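Local coordinates for Low temperature requirement C protein (Listeria monocytogenes, PDB 1Y9I) that probably acts as a phosphatidylglycerophosphatase, a putative membrane-bound lipid phosphatase whose helical bundle carries a binuclear calcium and magnesium site, at residues A[23-35]-A[45-57]. Numbering follows the deposited sequence.
Sequences VEIDDIAELVLFL and LDICRQNVEHVLR
D26 OD1 receives NE of R49 between two packed helices, at 3.0 Å and with an N-H...O angle of 159°. D26 lies at the edge of the guanidinium, near its plane, while NE sits tilted out of the carboxylate plane on the syn side of OD1; the two planes are 21° apart. A weak second bond from R49 NH2 reaches D26 OD2 at 3.4 Å. R49 runs extended through chi2 and then bends at chi3, which turns its guanidinium back to D26; the remaining nitrogen, NH1, forms a salt bridge with D46 of its own helix. Held by two aspartates, the guanidinium is probably fixed in rotation, a bridge laid over an apolar seam.

Alongside this salt bridge, in the apolar seam, a small residue, A29, sits where the backbones come nearest. A29 is a knob among L45, C48, R49 and V52, and its CB lies 3.5 Å from L45 CD1. I25 fills the next hole, one turn earlier, where its CD1 presses on L56 CD1 and its CG2 rests on the aliphatic CG of R49; the nearby carboxylate of E53 is paired with R15 of helix 9-20. In return V52 enters between I25, I28, A29 and V32, its CG2 3.8 Å from V32 CG2. C48 SG lies beside V32 CG1 and L33 CB. Helix 143-160 lies against V32 through A154.

With axes 8.2 Å apart and crossing at 114°, helices 25-35 and 45-56 illustrate local knobs-into-holes packing at a steep crossing within an all-helical bundle.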
# COMPACT_ATOMS: atom_id res chain seq x y z
N VAL A 23 13.30 -10.29 21.39
CA VAL A 23 12.00 -9.65 21.55
C VAL A 23 10.97 -10.61 22.13
O VAL A 23 10.63 -11.63 21.52
CB VAL A 23 11.48 -9.11 20.20
CG1 VAL A 23 10.18 -8.33 20.41
CG2 VAL A 23 12.53 -8.22 19.56
N GLU A 24 10.47 -10.29 23.32
CA GLU A 24 9.48 -11.12 23.98
C GLU A 24 8.10 -10.53 23.73
O GLU A 24 7.97 -9.34 23.43
CB GLU A 24 9.75 -11.16 25.49
CG GLU A 24 11.12 -11.71 25.91
CD GLU A 24 11.25 -13.21 25.70
OE1 GLU A 24 10.22 -13.91 25.71
OE2 GLU A 24 12.39 -13.69 25.53
N ILE A 25 7.07 -11.36 23.85
CA ILE A 25 5.69 -10.92 23.64
C ILE A 25 5.37 -9.69 24.48
O ILE A 25 4.76 -8.74 23.98
CB ILE A 25 4.69 -12.05 24.01
CG1 ILE A 25 4.93 -13.27 23.12
CG2 ILE A 25 3.26 -11.55 23.86
CD1 ILE A 25 4.83 -13.00 21.63
N ASP A 26 5.77 -9.71 25.75
CA ASP A 26 5.51 -8.60 26.66
C ASP A 26 6.16 -7.29 26.21
O ASP A 26 5.65 -6.21 26.50
CB ASP A 26 5.98 -8.96 28.07
CG ASP A 26 4.92 -9.70 28.86
OD1 ASP A 26 4.20 -10.53 28.26
OD2 ASP A 26 4.82 -9.47 30.08
N ASP A 27 7.29 -7.38 25.52
CA ASP A 27 7.97 -6.18 25.05
C ASP A 27 7.08 -5.50 24.00
O ASP A 27 6.97 -4.27 23.97
CB ASP A 27 9.33 -6.52 24.44
CG ASP A 27 10.26 -7.21 25.43
OD1 ASP A 27 10.35 -6.74 26.59
OD2 ASP A 27 10.90 -8.22 25.05
N ILE A 28 6.46 -6.31 23.15
CA ILE A 28 5.59 -5.76 22.12
C ILE A 28 4.29 -5.27 22.76
O ILE A 28 3.76 -4.22 22.37
CB ILE A 28 5.25 -6.82 21.05
CG1 ILE A 28 6.53 -7.45 20.50
CG2 ILE A 28 4.48 -6.16 19.90
CD1 ILE A 28 6.30 -8.40 19.34
N ALA A 29 3.79 -6.01 23.74
CA ALA A 29 2.55 -5.64 24.43
C ALA A 29 2.69 -4.27 25.08
O ALA A 29 1.73 -3.49 25.10
CB ALA A 29 2.21 -6.69 25.49
N GLU A 30 3.87 -3.98 25.63
CA GLU A 30 4.14 -2.69 26.26
C GLU A 30 3.99 -1.56 25.25
O GLU A 30 3.59 -0.44 25.61
CB GLU A 30 5.55 -2.68 26.86
CG GLU A 30 5.68 -3.47 28.16
CD GLU A 30 5.14 -2.71 29.36
OE1 GLU A 30 3.95 -2.34 29.35
OE2 GLU A 30 5.91 -2.49 30.31
N LEU A 31 4.33 -1.85 24.00
CA LEU A 31 4.23 -0.86 22.92
C LEU A 31 2.77 -0.60 22.61
O LEU A 31 2.37 0.53 22.35
CB LEU A 31 4.94 -1.38 21.65
CG LEU A 31 6.46 -1.60 21.69
CD1 LEU A 31 6.95 -2.09 20.31
CD2 LEU A 31 7.15 -0.30 22.06
N VAL A 32 1.97 -1.66 22.61
CA VAL A 32 0.54 -1.52 22.35
C VAL A 32 -0.05 -0.66 23.46
O VAL A 32 -0.90 0.20 23.22
CB VAL A 32 -0.16 -2.89 22.32
CG1 VAL A 32 -1.66 -2.70 22.16
CG2 VAL A 32 0.40 -3.74 21.18
N LEU A 33 0.39 -0.90 24.69
CA LEU A 33 -0.10 -0.14 25.84
C LEU A 33 0.26 1.34 25.63
O LEU A 33 -0.56 2.23 25.84
CB LEU A 33 0.54 -0.66 27.13
CG LEU A 33 0.08 -0.04 28.45
CD1 LEU A 33 -1.40 -0.33 28.66
CD2 LEU A 33 0.89 -0.61 29.60
N PHE A 34 1.50 1.58 25.20
CA PHE A 34 2.00 2.93 24.95
C PHE A 34 1.15 3.65 23.90
O PHE A 34 0.89 4.85 24.00
CB PHE A 34 3.45 2.84 24.45
CG PHE A 34 4.05 4.17 24.10
CD1 PHE A 34 4.54 5.02 25.10
CD2 PHE A 34 4.13 4.58 22.78
CE1 PHE A 34 5.09 6.25 24.78
CE2 PHE A 34 4.68 5.81 22.45
CZ PHE A 34 5.17 6.65 23.45
N LEU A 35 0.71 2.90 22.89
CA LEU A 35 -0.10 3.46 21.81
C LEU A 35 -1.57 3.71 22.13
O LEU A 35 -2.16 4.65 21.61
CB LEU A 35 -0.05 2.53 20.60
CG LEU A 35 1.28 2.37 19.87
CD1 LEU A 35 1.12 1.32 18.77
CD2 LEU A 35 1.69 3.70 19.27
N LEU A 45 -1.86 -4.31 30.59
CA LEU A 45 -1.03 -5.11 29.70
C LEU A 45 -1.64 -6.41 29.16
O LEU A 45 -1.41 -6.76 28.00
CB LEU A 45 0.29 -5.45 30.41
CG LEU A 45 1.41 -5.97 29.51
CD1 LEU A 45 1.81 -4.89 28.52
CD2 LEU A 45 2.60 -6.39 30.36
N ASP A 46 -2.42 -7.11 29.98
CA ASP A 46 -3.00 -8.38 29.54
C ASP A 46 -3.76 -8.35 28.22
O ASP A 46 -3.48 -9.17 27.33
CB ASP A 46 -3.91 -8.95 30.63
CG ASP A 46 -4.34 -10.38 30.32
OD1 ASP A 46 -3.46 -11.27 30.30
OD2 ASP A 46 -5.54 -10.62 30.10
N ILE A 47 -4.71 -7.44 28.07
CA ILE A 47 -5.47 -7.37 26.83
C ILE A 47 -4.56 -6.97 25.67
O ILE A 47 -4.81 -7.35 24.53
CB ILE A 47 -6.67 -6.38 26.94
CG1 ILE A 47 -7.49 -6.42 25.65
CG2 ILE A 47 -6.18 -4.98 27.18
CD1 ILE A 47 -8.13 -7.76 25.36
N CYS A 48 -3.52 -6.20 25.96
CA CYS A 48 -2.58 -5.80 24.92
C CYS A 48 -1.82 -7.05 24.47
O CYS A 48 -1.60 -7.26 23.28
CB CYS A 48 -1.60 -4.75 25.46
SG CYS A 48 -2.37 -3.14 25.85
N ARG A 49 -1.45 -7.88 25.44
CA ARG A 49 -0.75 -9.13 25.17
C ARG A 49 -1.58 -10.04 24.27
O ARG A 49 -1.06 -10.63 23.31
CB ARG A 49 -0.46 -9.83 26.50
CG ARG A 49 0.29 -11.15 26.38
CD ARG A 49 0.48 -11.77 27.76
NE ARG A 49 1.21 -10.88 28.66
CZ ARG A 49 0.75 -10.44 29.83
NH1 ARG A 49 -0.46 -10.81 30.25
NH2 ARG A 49 1.48 -9.63 30.57
N GLN A 50 -2.87 -10.17 24.58
CA GLN A 50 -3.77 -11.02 23.80
C GLN A 50 -3.88 -10.57 22.35
O GLN A 50 -3.96 -11.39 21.44
CB GLN A 50 -5.18 -11.01 24.42
CG GLN A 50 -5.28 -11.67 25.78
CD GLN A 50 -6.70 -11.63 26.32
OE1 GLN A 50 -7.64 -12.07 25.65
NE2 GLN A 50 -6.87 -11.10 27.53
N ASN A 51 -3.90 -9.26 22.13
CA ASN A 51 -3.99 -8.75 20.76
C ASN A 51 -2.69 -9.00 20.00
O ASN A 51 -2.71 -9.24 18.80
CB ASN A 51 -4.34 -7.26 20.78
CG ASN A 51 -5.85 -7.02 20.91
OD1 ASN A 51 -6.60 -7.14 19.94
ND2 ASN A 51 -6.29 -6.69 22.13
N VAL A 52 -1.56 -8.96 20.71
CA VAL A 52 -0.27 -9.23 20.07
C VAL A 52 -0.28 -10.69 19.62
O VAL A 52 0.12 -11.01 18.49
CB VAL A 52 0.91 -8.99 21.03
CG1 VAL A 52 2.21 -9.53 20.42
CG2 VAL A 52 1.06 -7.50 21.33
N GLU A 53 -0.75 -11.57 20.49
CA GLU A 53 -0.83 -13.00 20.18
C GLU A 53 -1.67 -13.23 18.93
O GLU A 53 -1.29 -14.03 18.07
CB GLU A 53 -1.43 -13.78 21.36
CG GLU A 53 -0.53 -13.87 22.59
CD GLU A 53 0.70 -14.76 22.36
OE1 GLU A 53 0.81 -15.35 21.27
OE2 GLU A 53 1.53 -14.87 23.28
N HIS A 54 -2.80 -12.54 18.83
CA HIS A 54 -3.67 -12.68 17.67
C HIS A 54 -2.99 -12.26 16.37
O HIS A 54 -3.19 -12.89 15.32
CB HIS A 54 -4.95 -11.87 17.84
CG HIS A 54 -6.01 -12.57 18.64
ND1 HIS A 54 -6.39 -12.15 19.90
CD2 HIS A 54 -6.77 -13.65 18.36
CE1 HIS A 54 -7.35 -12.94 20.35
NE2 HIS A 54 -7.60 -13.86 19.43
N VAL A 55 -2.19 -11.21 16.43
CA VAL A 55 -1.48 -10.73 15.25
C VAL A 55 -0.45 -11.78 14.79
O VAL A 55 -0.35 -12.09 13.59
CB VAL A 55 -0.77 -9.39 15.53
CG1 VAL A 55 0.12 -8.99 14.35
CG2 VAL A 55 -1.81 -8.29 15.78
N LEU A 56 0.29 -12.33 15.74
CA LEU A 56 1.31 -13.33 15.41
C LEU A 56 0.74 -14.63 14.85
O LEU A 56 1.48 -15.44 14.30
CB LEU A 56 2.18 -13.61 16.63
CG LEU A 56 3.05 -12.43 17.09
CD1 LEU A 56 3.83 -12.81 18.34
CD2 LEU A 56 4.01 -12.04 15.97
N ARG A 57 -0.57 -14.83 14.96
CA ARG A 57 -1.19 -16.04 14.42
C ARG A 57 -1.51 -15.87 12.94
O ARG A 57 -1.91 -16.82 12.27
CB ARG A 57 -2.49 -16.38 15.18
CG ARG A 57 -2.29 -16.71 16.65
CD ARG A 57 -3.52 -17.40 17.22
NE ARG A 57 -3.41 -17.58 18.66
CZ ARG A 57 -3.81 -16.69 19.57
NH1 ARG A 57 -4.35 -15.54 19.19
NH2 ARG A 57 -3.65 -16.95 20.86